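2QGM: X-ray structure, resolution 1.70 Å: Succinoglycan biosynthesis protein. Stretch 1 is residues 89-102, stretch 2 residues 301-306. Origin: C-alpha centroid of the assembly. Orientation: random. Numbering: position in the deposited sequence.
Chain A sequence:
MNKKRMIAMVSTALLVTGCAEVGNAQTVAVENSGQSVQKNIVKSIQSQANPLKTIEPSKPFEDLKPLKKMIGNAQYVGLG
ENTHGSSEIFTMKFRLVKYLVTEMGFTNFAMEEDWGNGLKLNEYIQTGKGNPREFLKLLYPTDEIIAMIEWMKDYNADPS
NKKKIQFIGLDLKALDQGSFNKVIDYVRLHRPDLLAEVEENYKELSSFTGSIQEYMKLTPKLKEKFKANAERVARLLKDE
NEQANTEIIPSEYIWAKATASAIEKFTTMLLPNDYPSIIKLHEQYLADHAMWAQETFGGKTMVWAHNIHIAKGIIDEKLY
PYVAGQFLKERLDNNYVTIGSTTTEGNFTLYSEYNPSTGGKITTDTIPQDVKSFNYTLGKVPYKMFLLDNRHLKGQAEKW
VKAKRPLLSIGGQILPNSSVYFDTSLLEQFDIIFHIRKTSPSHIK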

# COMPACT_ATOMS: atom_id res chain seq x y z
N ILE A 89 -5.66 11.75 -6.44
CA ILE A 89 -5.60 10.31 -6.23
C ILE A 89 -5.59 10.02 -4.72
O ILE A 89 -6.35 9.18 -4.26
CB ILE A 89 -4.37 9.69 -6.92
CG1 ILE A 89 -4.53 9.83 -8.43
CG2 ILE A 89 -4.23 8.21 -6.54
CD1 ILE A 89 -3.45 9.16 -9.26
N PHE A 90 -4.76 10.73 -3.96
CA PHE A 90 -4.73 10.52 -2.51
C PHE A 90 -6.11 10.82 -1.89
O PHE A 90 -6.60 10.05 -1.06
CB PHE A 90 -3.69 11.42 -1.82
CG PHE A 90 -2.26 11.02 -2.08
CD1 PHE A 90 -1.91 9.69 -2.24
CD2 PHE A 90 -1.26 11.99 -2.13
CE1 PHE A 90 -0.58 9.32 -2.44
CE2 PHE A 90 0.07 11.63 -2.32
CZ PHE A 90 0.42 10.29 -2.48
N THR A 91 -6.72 11.93 -2.29
CA THR A 91 -8.02 12.30 -1.74
C THR A 91 -9.11 11.32 -2.15
O THR A 91 -9.97 10.98 -1.34
CB THR A 91 -8.41 13.73 -2.16
OG1 THR A 91 -7.46 14.65 -1.62
CG2 THR A 91 -9.80 14.08 -1.65
N MSE A 92 -9.09 10.86 -3.40
CA MSE A 92 -10.09 9.90 -3.84
C MSE A 92 -9.91 8.58 -3.10
O MSE A 92 -10.89 7.89 -2.80
CB MSE A 92 -10.00 9.67 -5.36
CG MSE A 92 -10.96 8.61 -5.92
SE MSE A 92 -12.83 9.13 -5.79
CE MSE A 92 -13.43 7.94 -4.42
N LYS A 93 -8.67 8.22 -2.79
CA LYS A 93 -8.43 6.99 -2.05
C LYS A 93 -8.97 7.13 -0.63
O LYS A 93 -9.45 6.16 -0.06
CB LYS A 93 -6.93 6.66 -2.02
CG LYS A 93 -6.44 6.11 -3.35
CD LYS A 93 -4.96 5.76 -3.34
CE LYS A 93 -4.67 4.60 -2.43
NZ LYS A 93 -3.22 4.26 -2.50
N PHE A 94 -8.88 8.33 -0.07
CA PHE A 94 -9.41 8.60 1.26
C PHE A 94 -10.94 8.41 1.18
O PHE A 94 -11.54 7.80 2.06
CB PHE A 94 -9.01 10.04 1.64
CG PHE A 94 -9.65 10.58 2.88
CD1 PHE A 94 -10.31 9.77 3.81
CD2 PHE A 94 -9.58 11.96 3.14
CE1 PHE A 94 -10.89 10.32 4.96
CE2 PHE A 94 -10.15 12.51 4.28
CZ PHE A 94 -10.81 11.69 5.20
N ARG A 95 -11.57 8.93 0.12
CA ARG A 95 -13.01 8.76 -0.02
C ARG A 95 -13.34 7.27 -0.08
O ARG A 95 -14.26 6.81 0.59
CB ARG A 95 -13.52 9.49 -1.28
CG ARG A 95 -15.00 9.34 -1.56
CD ARG A 95 -15.43 10.28 -2.68
NE ARG A 95 -16.77 9.97 -3.19
CZ ARG A 95 -17.90 10.21 -2.55
NH1 ARG A 95 -17.88 10.79 -1.35
NH2 ARG A 95 -19.06 9.87 -3.09
N LEU A 96 -12.57 6.52 -0.87
CA LEU A 96 -12.78 5.08 -1.00
C LEU A 96 -12.62 4.37 0.35
O LEU A 96 -13.43 3.52 0.70
CB LEU A 96 -11.79 4.49 -2.01
CG LEU A 96 -12.27 4.04 -3.38
CD1 LEU A 96 -13.55 4.75 -3.79
CD2 LEU A 96 -11.15 4.26 -4.40
N VAL A 97 -11.58 4.72 1.09
CA VAL A 97 -11.33 4.13 2.41
C VAL A 97 -12.52 4.40 3.31
O VAL A 97 -13.06 3.50 3.96
CB VAL A 97 -10.03 4.71 3.05
CG1 VAL A 97 -9.92 4.28 4.51
CG2 VAL A 97 -8.80 4.25 2.26
N LYS A 98 -12.97 5.65 3.34
CA LYS A 98 -14.10 6.01 4.18
C LYS A 98 -15.34 5.19 3.83
O LYS A 98 -16.08 4.74 4.72
CB LYS A 98 -14.40 7.51 4.05
CG LYS A 98 -15.29 8.04 5.14
CD LYS A 98 -15.45 9.55 5.03
CE LYS A 98 -16.31 10.09 6.15
NZ LYS A 98 -16.59 11.53 5.95
N TYR A 99 -15.57 4.97 2.54
CA TYR A 99 -16.72 4.18 2.11
C TYR A 99 -16.58 2.72 2.57
O TYR A 99 -17.52 2.14 3.11
CB TYR A 99 -16.85 4.23 0.58
CG TYR A 99 -17.99 3.39 0.06
CD1 TYR A 99 -19.31 3.79 0.23
CD2 TYR A 99 -17.75 2.18 -0.59
CE1 TYR A 99 -20.37 3.00 -0.24
CE2 TYR A 99 -18.78 1.39 -1.06
CZ TYR A 99 -20.09 1.80 -0.88
OH TYR A 99 -21.13 1.00 -1.32
N LEU A 100 -15.40 2.14 2.37
CA LEU A 100 -15.17 0.75 2.78
C LEU A 100 -15.35 0.56 4.28
O LEU A 100 -15.92 -0.43 4.73
CB LEU A 100 -13.75 0.31 2.40
CG LEU A 100 -13.44 0.14 0.92
CD1 LEU A 100 -12.03 -0.39 0.76
CD2 LEU A 100 -14.44 -0.81 0.27
N VAL A 101 -14.89 1.53 5.07
CA VAL A 101 -15.01 1.43 6.52
C VAL A 101 -16.45 1.60 7.00
O VAL A 101 -16.97 0.76 7.74
CB VAL A 101 -14.11 2.47 7.24
CG1 VAL A 101 -14.40 2.48 8.73
CG2 VAL A 101 -12.65 2.13 7.03
N THR A 102 -17.10 2.66 6.54
CA THR A 102 -18.46 2.98 6.95
C THR A 102 -19.59 2.16 6.33
O THR A 102 -20.62 1.95 6.97
CB THR A 102 -18.77 4.46 6.71
OG1 THR A 102 -18.69 4.74 5.31
CG2 THR A 102 -17.79 5.35 7.45
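Stretch 2, residues 301-306: TMVWAH

Packing of the segment Thr-301 to His-306 against the helix Ile-89 to Thr-102 in a succinoglycan biosynthesis protein. Thr-301 to Trp-304 form an extended strand, and the chain leaves strand conformation at Ala-305 and His-306. The strand runs nearly antiparallel to the helix, with 171° between their N-to-C directions and 10.2 Å between their axes at closest approach. In register, Trp-304 lies opposite Lys-93 (CA of Trp-304 to CA of Lys-93, 8.6 Å) and Met-302 opposite Val-97 (CA of Met-302 to CA of Val-97, 7.8 Å). Strand alternation turns the side chains of Met-302 and Trp-304 toward the helix, whereas Thr-301 and Val-303 make no contact with it.

The polar end of the contact is a cation-pi and CH-pi interaction, in which Lys-93 lays its side chain over one face of the Trp-304 indole. Its NZ stands 3.2 Å from the centroid of the five-membered ring of Trp-304, only 7° off the normal, and its CE stands 3.5 Å from the centroid of the six-membered ring, 11° off the normal. Although NZ of Lys-93 is also 3.3 Å from NE1 of Trp-304, both are donors and do not bond to each other; each is hydrogen-bonded elsewhere in the structure.

The remaining side-chain contacts are apolar: the Trp-304 ring also meets Phe-90 (CD1 of Phe-90 to CZ2 of Trp-304, 3.9 Å) and, at its edge, Val-97 (CG2 of Val-97 to CZ3 of Trp-304, 4.0 Å). Selenomethionine Met-302 touches three helix residues: its SE lies 3.8 Å from CG1 of Val-97, its CG 3.7 Å from CD1 of Leu-100, and its CE 3.7 Å from CG2 of Val-101. Val-97 thus touches both Met-302 and Trp-304.

No hydrogen bond joins the segments; the contact, burying 416 Å² in all, rests mainly on side-chain packing and the lysine-indole interaction.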

# COMPACT_ATOMS: atom_id res chain seq x y z
N THR A 301 -9.70 -6.23 5.45
CA THR A 301 -8.45 -5.50 5.26
C THR A 301 -8.24 -4.74 3.97
O THR A 301 -8.49 -5.24 2.87
CB THR A 301 -7.26 -6.46 5.41
OG1 THR A 301 -7.36 -7.11 6.67
CG2 THR A 301 -5.94 -5.71 5.32
N MSE A 302 -7.75 -3.52 4.12
CA MSE A 302 -7.45 -2.65 3.00
C MSE A 302 -5.94 -2.52 2.89
O MSE A 302 -5.26 -2.32 3.90
CB MSE A 302 -8.05 -1.26 3.23
CG MSE A 302 -9.57 -1.22 3.38
SE MSE A 302 -10.15 0.49 4.11
CE MSE A 302 -9.68 0.15 5.94
N VAL A 303 -5.41 -2.66 1.69
CA VAL A 303 -3.97 -2.52 1.47
C VAL A 303 -3.76 -1.27 0.60
O VAL A 303 -4.13 -1.23 -0.57
CB VAL A 303 -3.37 -3.76 0.78
CG1 VAL A 303 -1.88 -3.53 0.47
CG2 VAL A 303 -3.55 -4.97 1.68
N TRP A 304 -3.17 -0.25 1.21
CA TRP A 304 -2.89 1.01 0.53
C TRP A 304 -1.43 1.00 0.12
O TRP A 304 -0.53 0.93 0.96
CB TRP A 304 -3.15 2.18 1.49
CG TRP A 304 -2.78 3.54 0.97
CD1 TRP A 304 -1.55 3.95 0.53
CD2 TRP A 304 -3.63 4.69 0.90
NE1 TRP A 304 -1.59 5.29 0.21
CE2 TRP A 304 -2.86 5.77 0.43
CE3 TRP A 304 -4.98 4.91 1.21
CZ2 TRP A 304 -3.38 7.05 0.25
CZ3 TRP A 304 -5.51 6.19 1.03
CH2 TRP A 304 -4.71 7.24 0.55
N ALA A 305 -1.18 1.06 -1.19
CA ALA A 305 0.20 1.04 -1.67
C ALA A 305 0.22 1.50 -3.11
O ALA A 305 -0.83 1.81 -3.68
CB ALA A 305 0.76 -0.38 -1.57
N HIS A 306 1.40 1.56 -3.70
CA HIS A 306 1.51 1.96 -5.09
C HIS A 306 0.89 0.87 -5.96
O HIS A 306 0.79 -0.28 -5.54
CB HIS A 306 2.98 2.12 -5.47
CG HIS A 306 3.18 2.82 -6.79
ND1 HIS A 306 2.93 2.21 -8.00
CD2 HIS A 306 3.58 4.08 -7.07
CE1 HIS A 306 3.17 3.07 -8.97
NE2 HIS A 306 3.56 4.21 -8.44